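Local coordinates for YesW protein (Bacillus subtilis, PDB 2ZUX), which cleaves the rhamnogalacturonan of plant cell-wall pectin by endo-type elimination and needs calcium or manganese ions for activity, at residues 545-548 against 549-553; 138-141 against 142-146; 474-478 against 479-483. One frame throughout, in Å; residues are numbered along the deposited sequence.

Interaction 1 (545-548 against 549-553); sequences PVYR and LGIAW
Tyr547 turns its CG anti to the backbone N (chi1 -173°), while in Ile551 CG1 lies anti to the carbonyl carbon (chi1 -59°); spaced one turn apart, they share a side of the helix, and these torsions bring ring and CG1 together. There Tyr547 CE2 meets Ile551 CG1 at 3.5 Å, with Ile551 CD1 close by, the two side chains crossing obliquely. A long, branched aliphatic chain suits this place, because it lines the ring apolarly as far as its hydroxyl, which is bonded to Glu513 and to the backbone N of Asp506, a calcium ligand. Arg548 bends at chi2, bringing NH1 to 4.0 Å from Ile551 CB, while NH2 forms a salt bridge with Glu6. Leu549 lays CG 3.2 Å from Pro545 O, its side chain also touching Ile330 and Tyr184. Beneath these side chains runs the backbone: Gly550 N donates to Val546 O at 2.9 Å, Ile551 N to Tyr547 O at 3.0 Å and Ala552 N to Arg548 O at 3.2 Å. The ring of Trp553 packs over Gly550 CA, a place that probably suits a residue without a side chain. Asp544 OD2 accepts from the backbone N of Val546 and Tyr547. Successive i to i+4 bonds are the signature of an alpha-helix, here a short, buried one near the centre of the chain, in the beta-propeller domain.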
loop_
_atom_site.group_PDB
_atom_site.type_symbol
_atom_site.label_atom_id
_atom_site.label_comp_id
_atom_site.label_asym_id
_atom_site.label_seq_id
_atom_site.Cartn_x
_atom_site.Cartn_y
_atom_site.Cartn_z
ATOM N N PRO A 545 8.894 -8.118 5.160
ATOM C CA PRO A 545 7.697 -8.202 6.005
ATOM C C PRO A 545 6.954 -6.904 6.313
ATOM O O PRO A 545 5.800 -6.990 6.700
ATOM C CB PRO A 545 8.228 -8.833 7.302
ATOM C CG PRO A 545 9.685 -8.523 7.309
ATOM C CD PRO A 545 10.093 -8.609 5.873
ATOM N N VAL A 546 7.592 -5.738 6.193
ATOM C CA VAL A 546 6.911 -4.452 6.412
ATOM C C VAL A 546 6.466 -3.835 5.078
ATOM O O VAL A 546 5.359 -3.274 4.977
ATOM C CB VAL A 546 7.806 -3.466 7.223
ATOM C CG1 VAL A 546 7.216 -2.065 7.252
ATOM C CG2 VAL A 546 7.981 -3.981 8.635
ATOM N N TYR A 547 7.313 -3.933 4.057
ATOM C CA TYR A 547 6.959 -3.404 2.748
ATOM C C TYR A 547 5.719 -4.102 2.194
ATOM O O TYR A 547 4.797 -3.447 1.702
ATOM C CB TYR A 547 8.133 -3.538 1.776
ATOM C CG TYR A 547 7.887 -2.857 0.447
ATOM C CD1 TYR A 547 8.367 -1.581 0.198
ATOM C CD2 TYR A 547 7.172 -3.506 -0.555
ATOM C CE1 TYR A 547 8.129 -0.950 -1.026
ATOM C CE2 TYR A 547 6.929 -2.896 -1.773
ATOM C CZ TYR A 547 7.416 -1.633 -2.003
ATOM O OH TYR A 547 7.162 -1.062 -3.226
ATOM N N ARG A 548 5.695 -5.431 2.252
ATOM C CA ARG A 548 4.565 -6.177 1.689
ATOM C C ARG A 548 3.261 -5.760 2.351
ATOM O O ARG A 548 2.215 -5.637 1.701
ATOM C CB ARG A 548 4.776 -7.689 1.838
ATOM C CG ARG A 548 3.607 -8.554 1.345
ATOM C CD ARG A 548 3.405 -8.325 -0.135
ATOM N NE ARG A 548 2.227 -8.974 -0.724
ATOM C CZ ARG A 548 1.026 -8.406 -0.846
ATOM N NH1 ARG A 548 0.786 -7.201 -0.330
ATOM N NH2 ARG A 548 0.046 -9.070 -1.452
ATOM N N LEU A 549 3.318 -5.566 3.662
ATOM C CA LEU A 549 2.139 -5.132 4.403
ATOM C C LEU A 549 1.746 -3.704 4.040
ATOM O O LEU A 549 0.559 -3.395 3.999
ATOM C CB LEU A 549 2.336 -5.296 5.915
ATOM C CG LEU A 549 2.637 -6.739 6.345
ATOM C CD1 LEU A 549 2.818 -6.799 7.853
ATOM C CD2 LEU A 549 1.550 -7.703 5.899
ATOM N N GLY A 550 2.735 -2.853 3.772
ATOM C CA GLY A 550 2.477 -1.497 3.274
ATOM C C GLY A 550 1.729 -1.470 1.950
ATOM O O GLY A 550 0.848 -0.624 1.740
ATOM N N ILE A 551 2.041 -2.414 1.069
ATOM C CA ILE A 551 1.319 -2.486 -0.200
ATOM C C ILE A 551 -0.137 -2.870 0.071
ATOM O O ILE A 551 -1.052 -2.299 -0.526
ATOM C CB ILE A 551 1.999 -3.440 -1.203
ATOM C CG1 ILE A 551 3.433 -2.971 -1.493
ATOM C CG2 ILE A 551 1.170 -3.544 -2.482
ATOM C CD1 ILE A 551 3.583 -1.489 -1.844
ATOM N N ALA A 552 -0.362 -3.784 1.012
ATOM C CA ALA A 552 -1.733 -4.151 1.352
ATOM C C ALA A 552 -2.547 -2.970 1.890
ATOM O O ALA A 552 -3.722 -2.858 1.560
ATOM C CB ALA A 552 -1.764 -5.327 2.328
ATOM N N TRP A 553 -1.941 -2.095 2.702
ATOM C CA TRP A 553 -2.695 -0.945 3.214
ATOM C C TRP A 553 -2.547 0.334 2.394
ATOM O O TRP A 553 -3.122 1.359 2.764
ATOM C CB TRP A 553 -2.485 -0.671 4.724
ATOM C CG TRP A 553 -1.071 -0.485 5.231
ATOM C CD1 TRP A 553 -0.451 -1.285 6.151
ATOM C CD2 TRP A 553 -0.135 0.583 4.938
ATOM N NE1 TRP A 553 0.797 -0.807 6.428
ATOM C CE2 TRP A 553 1.031 0.321 5.686
ATOM C CE3 TRP A 553 -0.154 1.705 4.086
ATOM C CZ2 TRP A 553 2.161 1.144 5.636
ATOM C CZ3 TRP A 553 0.982 2.516 4.025
ATOM C CH2 TRP A 553 2.122 2.220 4.796
#

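Interaction 2 (138-141 against 142-146); sequences NSKD and NSQDG
Asp141 and the residues after it fold into a type I beta turn running from Asp141 to Gln144, and Asn142 takes the first corner. Next comes Ser143, whose backbone N and hydroxyl both reach Asp141 OD2: the amide, at 2.9 Å, approaches from above the carboxylate plane, while OG, at 2.7 Å, lies on the anti lone pair. A short acidic side chain suits the start of such a turn, since a chi1 of -178° swings it away from its own N and forward over the next residues; this bond from the amide two residues on is that of an Asx turn. With an alanine here, the amide and hydroxyl of Ser143 would probably lose their shared acceptor, and that hydroxyl could turn. Gln144 then closes the turn twice. Its backbone N donates to Asp141 O at 3.0 Å, and its extended side chain reaches back so that OE1 accepts from Asp141 N at 2.9 Å, in the plane of the amide carbonyl. The CB of Gln144 also meets Lys140 CD at 3.7 Å, the two chains crossing at about a right angle. Past Asp145, whose OD1 pairs with Arg223, Lys140 CE lies 3.6 Å from Asp145 O. Its ammonium goes on to bond Asn138 O at 2.8 Å, from above the carbonyl plane. At Gly146 a side chain would run into Lys140 CE, and at these backbone angles a CB would be jammed against Asp145 O. The turn lies in the surface loop that joins strand 129-136 to strand 152-156, neighbours in an antiparallel propeller sheet, and Arg173 ties it to the loop after strand 162-167 through Gln144 O and Gly146 O.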
loop_
_atom_site.group_PDB
_atom_site.type_symbol
_atom_site.label_atom_id
_atom_site.label_comp_id
_atom_site.label_asym_id
_atom_site.label_seq_id
_atom_site.Cartn_x
_atom_site.Cartn_y
_atom_site.Cartn_z
ATOM N N ASN A 138 -19.204 11.595 -7.752
ATOM C CA ASN A 138 -19.869 12.220 -6.611
ATOM C C ASN A 138 -19.502 11.585 -5.269
ATOM O O ASN A 138 -20.232 11.728 -4.300
ATOM C CB ASN A 138 -21.392 12.226 -6.804
ATOM C CG ASN A 138 -21.968 10.834 -6.981
ATOM O OD1 ASN A 138 -21.252 9.831 -6.936
ATOM N ND2 ASN A 138 -23.282 10.768 -7.195
ATOM N N SER A 139 -18.372 10.885 -5.212
ATOM C CA SER A 139 -17.911 10.320 -3.939
ATOM C C SER A 139 -17.722 11.438 -2.914
ATOM O O SER A 139 -17.500 12.600 -3.274
ATOM C CB SER A 139 -16.626 9.520 -4.133
ATOM O OG SER A 139 -15.571 10.337 -4.606
ATOM N N LYS A 140 -17.824 11.085 -1.636
ATOM C CA LYS A 140 -17.973 12.084 -0.579
ATOM C C LYS A 140 -16.990 11.913 0.562
ATOM O O LYS A 140 -16.729 10.785 1.010
ATOM C CB LYS A 140 -19.389 12.012 0.003
ATOM C CG LYS A 140 -20.502 12.463 -0.945
ATOM C CD LYS A 140 -20.555 13.984 -1.054
ATOM C CE LYS A 140 -21.552 14.445 -2.116
ATOM N NZ LYS A 140 -20.999 14.269 -3.483
ATOM N N ASP A 141 -16.470 13.039 1.046
ATOM C CA ASP A 141 -15.847 13.068 2.356
ATOM C C ASP A 141 -16.926 12.889 3.423
ATOM O O ASP A 141 -18.091 13.221 3.204
ATOM C CB ASP A 141 -15.106 14.380 2.592
ATOM C CG ASP A 141 -14.406 14.399 3.931
ATOM O OD1 ASP A 141 -13.441 13.624 4.096
ATOM O OD2 ASP A 141 -14.832 15.165 4.820
ATOM N N ASN A 142 -16.533 12.374 4.583
ATOM C CA ASN A 142 -17.465 12.164 5.691
ATOM C C ASN A 142 -18.141 13.446 6.175
ATOM O O ASN A 142 -19.218 13.388 6.777
ATOM C CB ASN A 142 -16.756 11.493 6.868
ATOM C CG ASN A 142 -16.380 10.052 6.587
ATOM O OD1 ASN A 142 -16.666 9.156 7.390
ATOM N ND2 ASN A 142 -15.744 9.817 5.455
ATOM N N SER A 143 -17.502 14.591 5.928
ATOM C CA SER A 143 -18.083 15.876 6.319
ATOM C C SER A 143 -19.195 16.350 5.388
ATOM O O SER A 143 -19.901 17.302 5.721
ATOM C CB SER A 143 -17.001 16.952 6.402
ATOM O OG SER A 143 -16.488 17.224 5.115
ATOM N N GLN A 144 -19.342 15.705 4.232
ATOM C CA GLN A 144 -20.278 16.157 3.197
ATOM C C GLN A 144 -21.526 15.298 3.119
ATOM O O GLN A 144 -21.444 14.073 3.146
ATOM C CB GLN A 144 -19.600 16.119 1.839
ATOM C CG GLN A 144 -18.378 16.986 1.717
ATOM C CD GLN A 144 -17.703 16.788 0.386
ATOM O OE1 GLN A 144 -17.178 15.707 0.094
ATOM N NE2 GLN A 144 -17.729 17.822 -0.450
ATOM N N ASP A 145 -22.681 15.948 2.996
ATOM C CA ASP A 145 -23.934 15.241 2.747
ATOM C C ASP A 145 -24.126 15.050 1.240
ATOM O O ASP A 145 -23.616 15.833 0.424
ATOM C CB ASP A 145 -25.124 16.008 3.346
ATOM C CG ASP A 145 -25.010 16.202 4.868
ATOM O OD1 ASP A 145 -24.478 15.293 5.557
ATOM O OD2 ASP A 145 -25.448 17.265 5.383
ATOM N N GLY A 146 -24.847 13.992 0.881
ATOM C CA GLY A 146 -25.212 13.749 -0.512
ATOM C C GLY A 146 -25.086 12.288 -0.892
ATOM O O GLY A 146 -24.268 11.557 -0.333
#

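Interaction 3 (474-478 against 479-483); sequences KWDYQ and NGVSK
Trp475 packs against the chain that returns toward it, and this is the tight side of the contact. Its chi1 of 179° carries the ring out over the backbone of 480-481: CH2 is 3.3 Å from Gly480 C, and Val481 N sits over one face, offset toward the rim. Ser482 OG meets the edge, 3.5 Å from Trp475 CE3, and is itself bonded to Ser450 N. A broad apolar ring suits a buried position, where Ile421 and Pro449 also touch it. Below the ring the strands pair: Lys474 N donates to Lys483 O at 2.8 Å, with Lys483 N returning to Lys474 O, and Asp476 N donates to Val481 O. This is a beta hairpin, strands 471-476 and 481-487, at the outer edge of a four-stranded propeller sheet, and it carries a G1 beta bulge: Gly480 and Val481 both face Asp476, whose O accepts from Val481 N at 3.2 Å and, weakly, from Gly480 N. Gly480 takes positive phi (68°), a conformation glycine adopts without strain. On the opposite face of the hairpin, contacts are looser and polar. Asn479 N donates to Asp476 OD1 at 3.1 Å, from above the carboxylate plane, bracing the turn. Lys483 lies alongside with its CE 3.2 Å from Asp476 OD2, but its NZ stays 4.1 Å from that oxygen, too far for a salt bridge, though the opposite charges would probably still attract. Lys474, on this same face, sends its ammonium instead to Asp459, Asp461 and Glu465, beside a bound calcium. Val481 CG2 only approaches Asp476 CB, at 4.2 Å, on the exposed side.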
loop_
_atom_site.group_PDB
_atom_site.type_symbol
_atom_site.label_atom_id
_atom_site.label_comp_id
_atom_site.label_asym_id
_atom_site.label_seq_id
_atom_site.Cartn_x
_atom_site.Cartn_y
_atom_site.Cartn_z
ATOM N N LYS A 474 13.719 13.994 -8.163
ATOM C CA LYS A 474 14.873 13.682 -7.337
ATOM C C LYS A 474 15.369 14.943 -6.650
ATOM O O LYS A 474 15.426 16.021 -7.252
ATOM C CB LYS A 474 15.997 13.034 -8.143
ATOM C CG LYS A 474 17.046 12.352 -7.250
ATOM C CD LYS A 474 18.150 11.715 -8.044
ATOM C CE LYS A 474 19.205 11.162 -7.118
ATOM N NZ LYS A 474 18.745 9.946 -6.404
ATOM N N TRP A 475 15.709 14.797 -5.377
ATOM C CA TRP A 475 16.235 15.891 -4.575
ATOM C C TRP A 475 17.722 16.085 -4.823
ATOM O O TRP A 475 18.523 15.172 -4.627
ATOM C CB TRP A 475 15.981 15.588 -3.104
ATOM C CG TRP A 475 16.465 16.601 -2.100
ATOM C CD1 TRP A 475 17.446 16.404 -1.169
ATOM C CD2 TRP A 475 15.971 17.936 -1.886
ATOM N NE1 TRP A 475 17.589 17.524 -0.386
ATOM C CE2 TRP A 475 16.703 18.483 -0.807
ATOM C CE3 TRP A 475 14.986 18.725 -2.501
ATOM C CZ2 TRP A 475 16.484 19.776 -0.328
ATOM C CZ3 TRP A 475 14.772 20.023 -2.017
ATOM C CH2 TRP A 475 15.517 20.527 -0.937
ATOM N N ASP A 476 18.077 17.288 -5.265
ATOM C CA ASP A 476 19.471 17.685 -5.407
ATOM C C ASP A 476 19.878 18.207 -4.034
ATOM O O ASP A 476 19.573 19.349 -3.682
ATOM C CB ASP A 476 19.582 18.761 -6.495
ATOM C CG ASP A 476 20.991 19.326 -6.653
ATOM O OD1 ASP A 476 21.841 19.164 -5.755
ATOM O OD2 ASP A 476 21.232 19.961 -7.695
ATOM N N TYR A 477 20.530 17.352 -3.246
ATOM C CA TYR A 477 20.799 17.665 -1.838
ATOM C C TYR A 477 21.872 18.736 -1.653
ATOM O O TYR A 477 21.846 19.472 -0.669
ATOM C CB TYR A 477 21.151 16.405 -1.039
ATOM C CG TYR A 477 22.402 15.696 -1.510
ATOM C CD1 TYR A 477 23.657 16.041 -1.000
ATOM C CD2 TYR A 477 22.331 14.672 -2.454
ATOM C CE1 TYR A 477 24.809 15.389 -1.425
ATOM C CE2 TYR A 477 23.479 14.019 -2.889
ATOM C CZ TYR A 477 24.714 14.386 -2.373
ATOM O OH TYR A 477 25.854 13.735 -2.788
ATOM N N GLN A 478 22.804 18.818 -2.597
ATOM C CA GLN A 478 23.873 19.817 -2.524
ATOM C C GLN A 478 23.321 21.221 -2.741
ATOM O O GLN A 478 23.709 22.162 -2.045
ATOM C CB GLN A 478 24.974 19.509 -3.538
ATOM C CG GLN A 478 25.863 18.343 -3.135
ATOM C CD GLN A 478 26.657 17.763 -4.290
ATOM O OE1 GLN A 478 26.341 17.991 -5.460
ATOM N NE2 GLN A 478 27.690 16.995 -3.965
ATOM N N ASN A 479 22.394 21.345 -3.686
ATOM C CA ASN A 479 21.832 22.638 -4.059
ATOM C C ASN A 479 20.458 22.922 -3.438
ATOM O O ASN A 479 19.937 24.032 -3.547
ATOM C CB ASN A 479 21.807 22.776 -5.586
ATOM C CG ASN A 479 23.180 22.535 -6.215
ATOM O OD1 ASN A 479 23.343 21.655 -7.060
ATOM N ND2 ASN A 479 24.176 23.303 -5.784
ATOM N N GLY A 480 19.880 21.913 -2.787
ATOM C CA GLY A 480 18.639 22.083 -2.031
ATOM C C GLY A 480 17.423 22.364 -2.889
ATOM O O GLY A 480 16.594 23.209 -2.546
ATOM N N VAL A 481 17.313 21.653 -4.008
ATOM C CA VAL A 481 16.186 21.817 -4.919
ATOM C C VAL A 481 15.781 20.478 -5.534
ATOM O O VAL A 481 16.621 19.600 -5.751
ATOM C CB VAL A 481 16.476 22.848 -6.056
ATOM C CG1 VAL A 481 16.449 24.290 -5.524
ATOM C CG2 VAL A 481 17.788 22.538 -6.758
ATOM N N SER A 482 14.490 20.340 -5.816
ATOM C CA SER A 482 13.962 19.160 -6.501
ATOM C C SER A 482 14.062 19.332 -8.004
ATOM O O SER A 482 13.897 20.442 -8.522
ATOM C CB SER A 482 12.498 18.939 -6.129
ATOM O OG SER A 482 12.364 18.629 -4.754
ATOM N N LYS A 483 14.323 18.230 -8.695
ATOM C CA LYS A 483 14.400 18.220 -10.154
ATOM C C LYS A 483 13.589 17.046 -10.680
ATOM O O LYS A 483 13.617 15.959 -10.100
ATOM C CB LYS A 483 15.858 18.112 -10.608
ATOM C CG LYS A 483 16.685 19.344 -10.250
ATOM C CD LYS A 483 18.159 19.167 -10.527
ATOM C CE LYS A 483 18.967 20.298 -9.889
ATOM N NZ LYS A 483 18.556 21.657 -10.355
#

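How the interactions relate
All three contacts belong to the propeller domain but lie well apart: the centre of interaction 1 is about 29 Å from those of interactions 2 and 3, which are about 38 Å from each other, and none of them touches another. Interaction 1 is buried, about 6 Å from the centre of the chain, whereas interactions 2 and 3 sit at the surface. Interaction 2 lies beside bound sugar: the side chain of Asp141 is about 5 Å from a rhamnose and about 4 Å from that of substrate-binding Tyr558. All three lie near bound calcium, the side chains of Tyr547 and Asp141 each about 8 Å and that of Lys474 about 4 Å from an ion.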